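Local coordinates for protein LC-Est1C (Uncultured organism, PDB 3WYD) that hydrolyses carboxylic ester bonds as the C-terminal esterase domain, of alpha/beta hydrolase fold, of a metagenome-derived enzyme, at residues Leu147-Ile152 / Arg174-Ala179; Val159-Asn164 / Val168-Ser173; Pro139-Gly144 / Gly195-Val200; Asp92-Ile97 / Met128-Val133; Val40-Gly45 / Asn51-Ser56. One frame throughout, in Å; residues are numbered along the deposited sequence.

In the fold
An alpha/beta hydrolase shows how contacts between segments near and far in sequence fix loops and helices around one central sheet. Along the chain contact 5 closes first, then contact 4; contact 3 follows and encloses contact 1, inside which contact 2 is nested. Contacts 2, 3 and 5 reach the same mixed sheet through strands 157-162, 136-140 and 37-43. Contacts 2 and 3, with centres about 6 Å apart, place the loops bearing the probable triad histidine and acid at the strand ends. Contacts 1 and 2 share helix 171-181. Contact 4 touches contact 5 through helix 88-103 and contact 1 through Met128. Contacts 1 and 5 have centres about 25 Å apart.

Contact 1 of 5, residues Leu147-Ile152 / Arg174-Ala179; sequences LGMANI and RVMVEA
Met149 supplies the whole of the grip that the loop segment 147-152 takes on helix segment 174-179. The chain arrives in a short 3-10 turn, passing Leu147 and Gly148, and then directs the CB of Met149 at the helix. From there the thioether is folded rather than stretched: bends at chi2 (-66°) and chi3 (-69°) let its successive parts meet Ala179 and Met176. CG rests against the methyl of Ala179, with 4.0 Å from Met149 CG to Ala179 CB. Next comes the sulfur, where Met149 SD lies 3.6 Å from Met176 CE, the two methionines crossing at about a right angle. The terminal methyl, Met149 CE, ends 3.5 Å from the backbone oxygen Met176 O, an apolar group laid against the helix backbone. After Met149 a bond from Ile152 N to Met149 O (3.1 Å) closes the turn. The contact is therefore apolar and buried, a peg of one flexible side chain against two helix residues. Trp124 of helix 118-129 touches both methionines, Pro146 lies against Met176 and Ala179, and Gln157 meets Met149, placing the junction between helices 118-129 and 171-181 and strand 157-162.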
# COMPACT_ATOMS: atom_id res chain seq x y z
N LEU A 147 -9.66 15.82 4.00
CA LEU A 147 -10.41 16.85 3.27
C LEU A 147 -11.44 16.34 2.26
O LEU A 147 -12.29 17.10 1.81
CB LEU A 147 -9.44 17.87 2.64
CG LEU A 147 -8.58 18.63 3.66
CD1 LEU A 147 -7.45 19.50 3.00
CD2 LEU A 147 -9.44 19.52 4.63
N GLY A 148 -11.41 15.04 1.96
CA GLY A 148 -12.40 14.44 1.07
C GLY A 148 -13.62 13.86 1.78
O GLY A 148 -14.51 13.31 1.14
N MET A 149 -13.64 13.92 3.10
CA MET A 149 -14.74 13.30 3.83
C MET A 149 -16.07 14.04 3.58
O MET A 149 -17.16 13.42 3.62
CB MET A 149 -14.39 13.21 5.32
CG MET A 149 -13.16 12.25 5.59
SD MET A 149 -13.47 10.54 5.21
CE MET A 149 -14.62 10.15 6.51
N ALA A 150 -16.05 15.34 3.26
CA ALA A 150 -17.30 16.01 2.98
C ALA A 150 -18.07 15.43 1.76
O ALA A 150 -19.31 15.33 1.76
CB ALA A 150 -17.02 17.53 2.74
N ASN A 151 -17.27 14.92 0.81
CA ASN A 151 -17.72 14.31 -0.45
C ASN A 151 -18.59 13.08 -0.21
O ASN A 151 -19.45 12.76 -1.04
CB ASN A 151 -16.51 13.81 -1.31
CG ASN A 151 -15.76 14.93 -2.00
OD1 ASN A 151 -16.01 16.11 -1.73
ND2 ASN A 151 -14.83 14.57 -2.89
N ILE A 152 -18.34 12.41 0.92
CA ILE A 152 -18.96 11.11 1.22
C ILE A 152 -19.72 11.16 2.55
O ILE A 152 -20.00 10.13 3.16
CB ILE A 152 -17.91 9.93 1.22
CG1 ILE A 152 -16.77 10.22 2.20
CG2 ILE A 152 -17.37 9.75 -0.19
CD1 ILE A 152 -15.82 8.99 2.38
N ARG A 174 -8.12 8.02 12.94
CA ARG A 174 -8.71 9.02 13.84
C ARG A 174 -8.97 10.32 13.09
O ARG A 174 -10.01 10.94 13.30
CB ARG A 174 -7.79 9.27 15.03
CG ARG A 174 -7.69 8.14 16.00
CD ARG A 174 -6.65 8.46 17.09
NE ARG A 174 -6.61 7.43 18.11
CZ ARG A 174 -5.66 7.32 19.04
NH1 ARG A 174 -4.64 8.18 19.05
NH2 ARG A 174 -5.68 6.29 19.87
N VAL A 175 -8.05 10.75 12.24
CA VAL A 175 -8.24 12.03 11.56
C VAL A 175 -9.40 11.98 10.57
O VAL A 175 -10.07 12.99 10.34
CB VAL A 175 -6.97 12.56 10.91
CG1 VAL A 175 -5.91 12.88 12.00
CG2 VAL A 175 -6.44 11.62 9.84
N MET A 176 -9.66 10.81 9.99
CA MET A 176 -10.75 10.67 9.05
C MET A 176 -12.10 10.68 9.75
O MET A 176 -13.01 11.34 9.33
CB MET A 176 -10.61 9.34 8.30
CG MET A 176 -9.35 9.19 7.48
SD MET A 176 -9.21 10.36 6.09
CE MET A 176 -10.07 9.43 4.84
N VAL A 177 -12.18 9.99 10.89
CA VAL A 177 -13.38 9.99 11.72
C VAL A 177 -13.66 11.42 12.21
O VAL A 177 -14.82 11.85 12.18
CB VAL A 177 -13.22 9.03 12.91
CG1 VAL A 177 -14.44 9.11 13.85
CG2 VAL A 177 -13.08 7.60 12.42
N GLU A 178 -12.64 12.13 12.68
CA GLU A 178 -12.81 13.52 13.15
C GLU A 178 -13.37 14.39 12.03
O GLU A 178 -14.36 15.15 12.24
CB GLU A 178 -11.44 14.04 13.63
CG GLU A 178 -11.36 15.45 14.10
CD GLU A 178 -9.98 15.72 14.66
OE1 GLU A 178 -8.99 15.71 13.88
OE2 GLU A 178 -9.86 15.73 15.90
N ALA A 179 -12.81 14.26 10.82
CA ALA A 179 -13.30 15.06 9.71
C ALA A 179 -14.74 14.66 9.34
O ALA A 179 -15.59 15.49 9.02
CB ALA A 179 -12.35 14.93 8.46

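Contact 2 of 5, residues Val159-Asn164 / Val168-Ser173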
# COMPACT_ATOMS: atom_id res chain seq x y z
N VAL A 159 -15.64 2.38 10.68
CA VAL A 159 -14.20 2.49 10.60
C VAL A 159 -13.60 1.62 11.70
O VAL A 159 -14.04 1.70 12.82
CB VAL A 159 -13.74 3.93 10.81
CG1 VAL A 159 -12.20 4.04 10.73
CG2 VAL A 159 -14.37 4.85 9.73
N VAL A 160 -12.61 0.78 11.36
CA VAL A 160 -11.96 -0.11 12.35
C VAL A 160 -10.47 0.13 12.34
O VAL A 160 -9.87 0.26 11.25
CB VAL A 160 -12.22 -1.56 12.01
CG1 VAL A 160 -11.47 -2.48 12.97
CG2 VAL A 160 -13.71 -1.87 12.03
N HIS A 161 -9.86 0.33 13.51
CA HIS A 161 -8.40 0.45 13.54
C HIS A 161 -7.91 0.00 14.88
O HIS A 161 -8.55 0.27 15.89
CB HIS A 161 -7.95 1.93 13.32
CG HIS A 161 -6.66 2.08 12.58
ND1 HIS A 161 -6.60 2.70 11.34
CD2 HIS A 161 -5.40 1.68 12.86
CE1 HIS A 161 -5.34 2.74 10.93
NE2 HIS A 161 -4.60 2.07 11.81
N GLY A 162 -6.73 -0.60 14.89
CA GLY A 162 -6.13 -0.99 16.18
C GLY A 162 -5.23 0.10 16.73
O GLY A 162 -4.50 0.74 15.98
N ASP A 163 -5.26 0.36 18.04
CA ASP A 163 -4.42 1.45 18.58
C ASP A 163 -2.96 1.16 18.81
O ASP A 163 -2.21 2.04 19.23
CB ASP A 163 -5.05 2.09 19.84
CG ASP A 163 -4.86 1.24 21.07
OD1 ASP A 163 -4.27 0.16 21.00
OD2 ASP A 163 -5.36 1.68 22.13
N ASN A 164 -2.55 -0.03 18.38
CA ASN A 164 -1.14 -0.39 18.43
C ASN A 164 -0.67 -0.90 17.08
O ASN A 164 0.21 -1.75 16.99
CB ASN A 164 -0.86 -1.38 19.54
CG ASN A 164 0.61 -1.41 19.91
OD1 ASN A 164 1.28 -0.39 19.84
ND2 ASN A 164 1.09 -2.54 20.34
N VAL A 168 0.18 1.05 9.88
CA VAL A 168 -0.59 2.28 9.61
C VAL A 168 -0.97 2.87 10.99
O VAL A 168 -1.75 2.27 11.71
CB VAL A 168 -1.88 2.00 8.79
CG1 VAL A 168 -2.70 3.35 8.61
CG2 VAL A 168 -1.54 1.38 7.40
N PRO A 169 -0.40 4.01 11.37
CA PRO A 169 -0.74 4.58 12.69
C PRO A 169 -2.23 4.80 12.84
O PRO A 169 -2.93 5.16 11.88
CB PRO A 169 -0.01 5.93 12.70
CG PRO A 169 1.21 5.70 11.73
CD PRO A 169 0.60 4.82 10.63
N VAL A 170 -2.71 4.48 14.04
CA VAL A 170 -4.11 4.66 14.37
C VAL A 170 -4.58 6.10 14.09
O VAL A 170 -5.78 6.31 13.75
CB VAL A 170 -4.37 4.21 15.82
CG1 VAL A 170 -3.73 5.21 16.87
CG2 VAL A 170 -5.87 4.07 16.10
N GLU A 171 -3.67 7.07 14.18
CA GLU A 171 -4.01 8.45 13.85
C GLU A 171 -4.51 8.62 12.41
O GLU A 171 -5.34 9.52 12.14
CB GLU A 171 -2.78 9.35 14.07
CG GLU A 171 -2.42 9.49 15.55
CD GLU A 171 -1.51 8.36 16.15
OE1 GLU A 171 -1.15 7.35 15.49
OE2 GLU A 171 -1.17 8.51 17.36
N ARG A 172 -4.19 7.67 11.53
CA ARG A 172 -4.68 7.76 10.14
C ARG A 172 -6.19 7.51 10.07
O ARG A 172 -6.87 8.18 9.28
CB ARG A 172 -3.92 6.80 9.20
CG ARG A 172 -2.42 7.03 9.15
CD ARG A 172 -2.06 8.47 8.68
NE ARG A 172 -0.61 8.63 8.66
CZ ARG A 172 0.12 8.90 9.74
NH1 ARG A 172 -0.46 9.33 10.86
NH2 ARG A 172 1.44 8.85 9.67
N SER A 173 -6.75 6.67 10.96
CA SER A 173 -8.20 6.54 10.99
C SER A 173 -8.78 7.67 11.84
O SER A 173 -9.88 8.17 11.55
CB SER A 173 -8.64 5.19 11.54
OG SER A 173 -8.61 4.22 10.52
O HOH W 1 -9.51 2.44 8.56
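His161, Val170 and Ser173 carry this strand-to-helix connection, the first half of a beta-alpha-beta unit in the alpha/beta hydrolase fold, in which strand 157-162 leads into helix 171-181. The imidazole of His161 is gripped at two places on its edge. At ND1, Ser173 OG lies 2.7 Å from His161 ND1 in a hydrogen bond whose donor could be either atom. At NE2, His161 NE2 donates to Val168 O at 2.9 Å, with the oxygen close to the ring plane but the N-H arriving well above the plane of the carbonyl. Bonds at both ring nitrogens, either side of CE1, hold it against rotation, while Val170 CA sits over one face in a CH-pi contact, 3.8 Å from the centroid. Beyond the ring, the branched side chain of Val170 leans on the backbone of the strand's exit, with CB 3.5 Å from Gly162 O. Its CG2, anti to the backbone N, extends to Asp163 CA. A phenylalanine in place of His161 would probably leave both Val168 O and Ser173 OG without their ring partner and free the chain leading into the helix to shift. The loop between the two segments contains Asp165, the probable acid of the triad, whose OD1 is bonded to Val168 N; the clamp is consistent with holding that loop in place. Ser173 OG also has a water 2.8 Å away, and that water donates weakly to Val160 O, while Val159 CG1 packs 3.6 Å from Ser173 OG.

Contact 3 of 5, residues Pro139-Gly144 / Gly195-Val200; sequences PVAGGG and GDHVSV
The imidazole of His197 presents its edge to the backbone oxygen Ala141 O, which lies near the ring plane, 3.5 Å from His197 CE1. The methyl of the same residue comes in from above that plane, near ND1 and CE1, with Ala141 CB 3.7 Å from His197 ND1. Outside the two segments, the ring of His116 meets it with the planes inclined at about 35°. With CG anti to the backbone N (chi1 -166°), the ring of His197 is carried towards Ala141, just past the end of strand 136-140. Its two nitrogens are engaged beyond this contact, NE2 with Ser117 OG and ND1 with Asp165 OD2, the arrangement of a Ser-His-Asp triad, in which His197 is probably the general base. Val140 and Val200 pass alongside each other, running opposite ways, with Val140 CG1 3.8 Å from Val200 CG2. Asp196 caps the following turn: Ser199 N donates to Asp196 OD1 at 2.8 Å, and Val198 N adds a weak bond to the same oxygen. The contact packs the histidine loop against the end of strand 136-140, with strand 110-116 beside it, Val160 of strand 157-162 touching both valines, and helix 199-203 following in the chain.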
# COMPACT_ATOMS: atom_id res chain seq x y z
N PRO A 139 -13.82 0.84 5.95
CA PRO A 139 -12.35 0.74 5.89
C PRO A 139 -11.72 0.24 7.19
O PRO A 139 -12.04 0.74 8.31
CB PRO A 139 -11.91 2.17 5.59
CG PRO A 139 -13.03 3.01 6.15
CD PRO A 139 -14.30 2.23 6.04
N VAL A 140 -10.80 -0.72 7.04
CA VAL A 140 -10.15 -1.35 8.19
C VAL A 140 -8.63 -1.12 8.13
O VAL A 140 -7.99 -1.50 7.14
CB VAL A 140 -10.45 -2.87 8.19
CG1 VAL A 140 -9.77 -3.54 9.40
CG2 VAL A 140 -11.99 -3.09 8.26
N ALA A 141 -8.08 -0.48 9.16
CA ALA A 141 -6.63 -0.21 9.27
C ALA A 141 -6.12 0.54 8.05
O ALA A 141 -5.03 0.30 7.54
CB ALA A 141 -5.83 -1.52 9.56
N GLY A 142 -6.93 1.53 7.64
CA GLY A 142 -6.56 2.40 6.52
C GLY A 142 -6.37 3.85 6.89
O GLY A 142 -5.98 4.19 8.01
N GLY A 143 -6.65 4.69 5.93
CA GLY A 143 -6.41 6.11 6.07
C GLY A 143 -6.77 6.79 4.78
O GLY A 143 -7.32 6.16 3.85
N GLY A 144 -6.51 8.10 4.72
CA GLY A 144 -6.78 8.80 3.47
C GLY A 144 -6.65 10.30 3.63
O GLY A 144 -5.86 10.77 4.46
N GLY A 195 -5.01 -3.41 19.49
CA GLY A 195 -5.09 -3.95 18.11
C GLY A 195 -3.89 -3.63 17.24
O GLY A 195 -3.31 -2.55 17.31
N ASP A 196 -3.45 -4.64 16.49
CA ASP A 196 -2.36 -4.43 15.58
C ASP A 196 -2.89 -4.42 14.18
O ASP A 196 -4.11 -4.24 13.97
CB ASP A 196 -1.24 -5.46 15.73
CG ASP A 196 -1.70 -6.87 15.52
OD1 ASP A 196 -2.65 -7.15 14.77
OD2 ASP A 196 -1.06 -7.77 16.12
N HIS A 197 -1.98 -4.36 13.21
CA HIS A 197 -2.39 -4.10 11.83
C HIS A 197 -3.31 -5.18 11.29
O HIS A 197 -4.24 -4.88 10.53
CB HIS A 197 -1.17 -3.93 10.90
CG HIS A 197 -1.51 -3.34 9.57
ND1 HIS A 197 -2.22 -2.18 9.44
CD2 HIS A 197 -1.30 -3.79 8.31
CE1 HIS A 197 -2.38 -1.89 8.16
NE2 HIS A 197 -1.83 -2.86 7.45
N VAL A 198 -3.02 -6.44 11.60
CA VAL A 198 -3.72 -7.53 10.97
C VAL A 198 -4.86 -8.11 11.82
O VAL A 198 -5.92 -8.38 11.25
CB VAL A 198 -2.74 -8.64 10.56
CG1 VAL A 198 -3.50 -9.84 9.96
CG2 VAL A 198 -1.73 -8.08 9.56
N SER A 199 -4.71 -8.11 13.15
CA SER A 199 -5.68 -8.76 14.07
C SER A 199 -7.10 -8.20 13.93
O SER A 199 -8.07 -8.96 13.88
CB SER A 199 -5.23 -8.71 15.53
OG SER A 199 -5.26 -7.42 16.14
N VAL A 200 -7.18 -6.93 13.57
CA VAL A 200 -8.45 -6.24 13.63
C VAL A 200 -9.40 -6.61 12.51
O VAL A 200 -10.58 -6.28 12.61
CB VAL A 200 -8.29 -4.70 13.68
CG1 VAL A 200 -7.55 -4.24 14.95
CG2 VAL A 200 -7.59 -4.22 12.43

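Contact 4 of 5, residues Asp92-Ile97 / Met128-Val133; sequences DVMDVI and MNHPDV
Helix segment 92-97 runs through regular turns, with Val96 N bonded to Asp92 O and Ile97 N to Val93 O, and so turns Met94 and Ile97 to the same side. The segment opposite is less regular: helix 118-129 ends, His130 is the first residue to leave helical backbone angles, and the chain folds over, with a weak bond from Val133 N back to His130 O. This turn brings His130 and Val133 to face the first helix, yet the backbones stay well apart; the closest CA atoms, Met94 CA and His130 CA, are 8.9 Å from each other. Met94 bridges that distance. Its chain is bent at chi2 (-50°) and chi3 (-64°), which lays it over one face of the His130 ring, with CG toward the rim. Met94 CG makes a CH-pi contact 3.8 Å from the imidazole centroid. The sulfur follows in a Met-aromatic contact, Met94 SD standing 4.0 Å from the same centroid. At the end of the chain Met94 CE passes by His130 CG at 3.8 Å and then meets Val133 tip to tip, 4.0 Å from Val133 CG2. His130 ND1 also makes a weak hydrogen bond to Ile126 O. None of the touching residues is fully buried. Met94 also leans on Ile126 of helix 118-129, while Val93 and Ile97 turn inward onto Ile41 of strand 37-43, so the contact lies toward the surface, where helix 88-103 meets the end of helix 118-129.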
# COMPACT_ATOMS: atom_id res chain seq x y z
N ASP A 92 -9.99 -0.28 -12.49
CA ASP A 92 -10.16 -1.74 -12.39
C ASP A 92 -11.29 -2.11 -11.45
O ASP A 92 -12.19 -2.87 -11.81
CB ASP A 92 -8.87 -2.41 -11.92
CG ASP A 92 -7.87 -2.59 -13.05
OD1 ASP A 92 -8.31 -2.81 -14.20
OD2 ASP A 92 -6.65 -2.49 -12.78
N VAL A 93 -11.30 -1.51 -10.26
CA VAL A 93 -12.37 -1.81 -9.34
C VAL A 93 -13.72 -1.45 -9.88
O VAL A 93 -14.70 -2.21 -9.74
CB VAL A 93 -12.14 -1.18 -7.94
CG1 VAL A 93 -13.35 -1.46 -7.06
CG2 VAL A 93 -10.92 -1.79 -7.32
N MET A 94 -13.83 -0.27 -10.49
CA MET A 94 -15.14 0.12 -10.98
C MET A 94 -15.60 -0.75 -12.12
O MET A 94 -16.78 -1.04 -12.26
CB MET A 94 -15.17 1.61 -11.35
CG MET A 94 -14.84 2.56 -10.16
SD MET A 94 -15.77 2.25 -8.62
CE MET A 94 -17.42 2.62 -9.15
N ASP A 95 -14.64 -1.22 -12.90
CA ASP A 95 -14.95 -2.12 -14.01
C ASP A 95 -15.42 -3.48 -13.52
O ASP A 95 -16.33 -4.09 -14.11
CB ASP A 95 -13.74 -2.28 -14.92
CG ASP A 95 -13.49 -1.07 -15.80
OD1 ASP A 95 -14.35 -0.15 -15.87
OD2 ASP A 95 -12.43 -1.04 -16.44
N VAL A 96 -14.83 -3.98 -12.43
CA VAL A 96 -15.33 -5.19 -11.79
C VAL A 96 -16.76 -5.03 -11.31
O VAL A 96 -17.63 -5.86 -11.60
CB VAL A 96 -14.44 -5.59 -10.59
CG1 VAL A 96 -15.10 -6.72 -9.78
CG2 VAL A 96 -13.06 -5.96 -11.08
N ILE A 97 -17.07 -3.88 -10.70
CA ILE A 97 -18.43 -3.62 -10.26
C ILE A 97 -19.39 -3.67 -11.46
O ILE A 97 -20.47 -4.24 -11.36
CB ILE A 97 -18.57 -2.28 -9.45
CG1 ILE A 97 -17.83 -2.37 -8.10
CG2 ILE A 97 -20.05 -1.91 -9.23
CD1 ILE A 97 -17.53 -0.99 -7.44
N MET A 128 -14.58 8.24 -2.56
CA MET A 128 -14.53 9.71 -2.77
C MET A 128 -14.59 10.09 -4.23
O MET A 128 -15.15 11.13 -4.59
CB MET A 128 -13.29 10.30 -2.15
CG MET A 128 -13.31 10.24 -0.61
SD MET A 128 -11.77 10.78 0.11
CE MET A 128 -12.20 10.65 1.83
N ASN A 129 -14.01 9.25 -5.06
CA ASN A 129 -14.09 9.49 -6.51
C ASN A 129 -15.40 9.09 -7.21
O ASN A 129 -15.71 9.51 -8.34
CB ASN A 129 -12.92 8.83 -7.19
CG ASN A 129 -11.64 9.62 -6.99
OD1 ASN A 129 -11.66 10.84 -6.80
ND2 ASN A 129 -10.52 8.92 -7.00
N HIS A 130 -16.15 8.26 -6.51
CA HIS A 130 -17.41 7.72 -7.01
C HIS A 130 -18.39 7.75 -5.88
O HIS A 130 -18.90 6.71 -5.45
CB HIS A 130 -17.22 6.28 -7.50
CG HIS A 130 -16.29 6.18 -8.65
ND1 HIS A 130 -14.95 5.99 -8.49
CD2 HIS A 130 -16.50 6.43 -9.96
CE1 HIS A 130 -14.36 6.06 -9.68
NE2 HIS A 130 -15.28 6.30 -10.58
N PRO A 131 -18.78 8.96 -5.47
CA PRO A 131 -19.54 9.15 -4.25
C PRO A 131 -20.98 8.67 -4.33
O PRO A 131 -21.67 8.60 -3.31
CB PRO A 131 -19.44 10.66 -4.03
CG PRO A 131 -19.25 11.22 -5.40
CD PRO A 131 -18.33 10.24 -6.04
N ASP A 132 -21.48 8.44 -5.54
CA ASP A 132 -22.89 8.14 -5.72
C ASP A 132 -23.21 6.65 -5.84
O ASP A 132 -24.35 6.26 -5.99
CB ASP A 132 -23.39 8.91 -6.96
CG ASP A 132 -23.14 10.41 -6.83
OD1 ASP A 132 -23.31 10.89 -5.69
OD2 ASP A 132 -22.74 11.06 -7.83
N VAL A 133 -22.18 5.81 -5.72
CA VAL A 133 -22.35 4.38 -5.99
C VAL A 133 -22.63 3.56 -4.73
O VAL A 133 -23.51 2.70 -4.72
CB VAL A 133 -21.07 3.79 -6.62
CG1 VAL A 133 -21.19 2.24 -6.70
CG2 VAL A 133 -20.84 4.35 -8.04

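Contact 5 of 5, residues Val40-Gly45 / Asn51-Ser56; sequences VIALHG and NSYFDS
Ala42 sets its methyl squarely over the centre of the Tyr53 ring, Ala42 CB standing 3.9 Å from the centroid and only 9° off the ring normal, a well-centred CH-pi contact. Tyr53 CG lies beside the backbone N and anti to the carbonyl carbon (chi1 -76°), which sends the ring from the helix across to Ala42. The rim of the same ring meets the strand's backbone: Leu43 O and His44 N both lie near its plane, with 3.8 Å from His44 N to Tyr53 CE1. Tyr53 OH is 3.2 Å from Leu43 O, a possible hydrogen bond, since the hydroxyl could turn to a different acceptor instead. A smaller touch joins His44 CB to Ser52 CB at 3.9 Å. Further out, Ser52 OG is hydrogen-bonded to Asp49 N, in the loop that leads to this segment. Tyr57 stacks on Tyr53 and Phe62 meets it edge to face, with His116 of strand 110-116 also touching it. With an alanine in place of Tyr53, a gap would probably open beside Ala42, and Phe62 and Tyr57 would lose the ring they pack on. The chemistry implies that the short helix 52-55 is held to the end of strand 37-43 mainly by ring packing, with a less certain polar link near the probable nucleophile elbow.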
# COMPACT_ATOMS: atom_id res chain seq x y z
N VAL A 40 -20.99 -6.90 -2.03
CA VAL A 40 -19.84 -6.31 -1.30
C VAL A 40 -18.58 -6.41 -2.11
O VAL A 40 -18.23 -7.48 -2.62
CB VAL A 40 -19.61 -7.01 0.06
CG1 VAL A 40 -18.42 -6.39 0.78
CG2 VAL A 40 -20.79 -6.94 0.91
N ILE A 41 -17.88 -5.30 -2.26
CA ILE A 41 -16.57 -5.29 -2.86
C ILE A 41 -15.58 -5.32 -1.69
O ILE A 41 -15.68 -4.46 -0.80
CB ILE A 41 -16.35 -4.00 -3.69
CG1 ILE A 41 -17.44 -3.86 -4.78
CG2 ILE A 41 -14.92 -3.95 -4.23
CD1 ILE A 41 -17.57 -5.08 -5.72
N ALA A 42 -14.69 -6.32 -1.65
CA ALA A 42 -13.74 -6.47 -0.57
C ALA A 42 -12.34 -6.32 -1.15
O ALA A 42 -11.97 -7.04 -2.09
CB ALA A 42 -13.91 -7.87 0.05
N LEU A 43 -11.57 -5.34 -0.66
CA LEU A 43 -10.24 -4.99 -1.18
C LEU A 43 -9.14 -5.49 -0.27
O LEU A 43 -9.12 -5.17 0.92
CB LEU A 43 -10.12 -3.45 -1.29
CG LEU A 43 -11.18 -2.77 -2.16
CD1 LEU A 43 -10.98 -1.25 -2.19
CD2 LEU A 43 -11.29 -3.35 -3.60
N HIS A 44 -8.27 -6.35 -0.80
CA HIS A 44 -7.14 -6.91 -0.08
C HIS A 44 -6.04 -5.94 0.30
O HIS A 44 -5.96 -4.82 -0.20
CB HIS A 44 -6.53 -8.10 -0.88
CG HIS A 44 -5.86 -7.70 -2.15
ND1 HIS A 44 -4.63 -7.07 -2.17
CD2 HIS A 44 -6.26 -7.79 -3.44
CE1 HIS A 44 -4.34 -6.74 -3.42
NE2 HIS A 44 -5.30 -7.18 -4.21
N GLY A 45 -5.18 -6.42 1.19
CA GLY A 45 -3.99 -5.65 1.60
C GLY A 45 -2.84 -5.68 0.61
O GLY A 45 -2.95 -6.19 -0.51
N ASN A 51 -7.52 -13.73 -4.11
CA ASN A 51 -7.87 -14.85 -3.24
C ASN A 51 -7.83 -14.61 -1.73
O ASN A 51 -8.26 -15.46 -0.97
CB ASN A 51 -7.00 -16.07 -3.50
CG ASN A 51 -6.88 -16.40 -4.96
OD1 ASN A 51 -5.80 -16.30 -5.56
ND2 ASN A 51 -8.01 -16.65 -5.58
N SER A 52 -7.30 -13.45 -1.32
CA SER A 52 -7.02 -13.22 0.08
C SER A 52 -8.23 -13.41 0.99
O SER A 52 -8.09 -13.96 2.06
CB SER A 52 -6.46 -11.82 0.29
OG SER A 52 -5.14 -11.73 -0.22
N TYR A 53 -9.40 -12.86 0.61
CA TYR A 53 -10.58 -12.99 1.49
C TYR A 53 -11.17 -14.41 1.47
O TYR A 53 -11.91 -14.79 2.37
CB TYR A 53 -11.66 -11.92 1.26
CG TYR A 53 -11.36 -10.54 1.82
CD1 TYR A 53 -10.60 -9.63 1.12
CD2 TYR A 53 -11.90 -10.14 3.03
CE1 TYR A 53 -10.35 -8.37 1.62
CE2 TYR A 53 -11.66 -8.85 3.54
CZ TYR A 53 -10.83 -8.00 2.85
OH TYR A 53 -10.56 -6.76 3.36
N PHE A 54 -10.83 -15.21 0.46
CA PHE A 54 -11.23 -16.61 0.46
C PHE A 54 -10.33 -17.50 1.30
O PHE A 54 -10.81 -18.45 1.91
CB PHE A 54 -11.30 -17.16 -0.98
CG PHE A 54 -12.36 -16.51 -1.82
CD1 PHE A 54 -12.12 -15.29 -2.43
CD2 PHE A 54 -13.60 -17.10 -1.95
CE1 PHE A 54 -13.10 -14.67 -3.18
CE2 PHE A 54 -14.59 -16.50 -2.71
CZ PHE A 54 -14.33 -15.29 -3.35
N ASP A 55 -9.03 -17.26 1.22
CA ASP A 55 -8.01 -18.25 1.61
C ASP A 55 -7.40 -17.85 2.95
O ASP A 55 -7.04 -18.70 3.77
CB ASP A 55 -6.91 -18.32 0.56
CG ASP A 55 -7.35 -19.01 -0.73
OD1 ASP A 55 -8.43 -19.63 -0.78
OD2 ASP A 55 -6.59 -18.91 -1.73
N SER A 56 -7.33 -16.55 3.19
CA SER A 56 -6.85 -16.03 4.46
C SER A 56 -7.97 -15.32 5.23
O SER A 56 -9.16 -15.58 5.03
CB SER A 56 -5.69 -15.06 4.25
OG SER A 56 -4.87 -15.47 3.16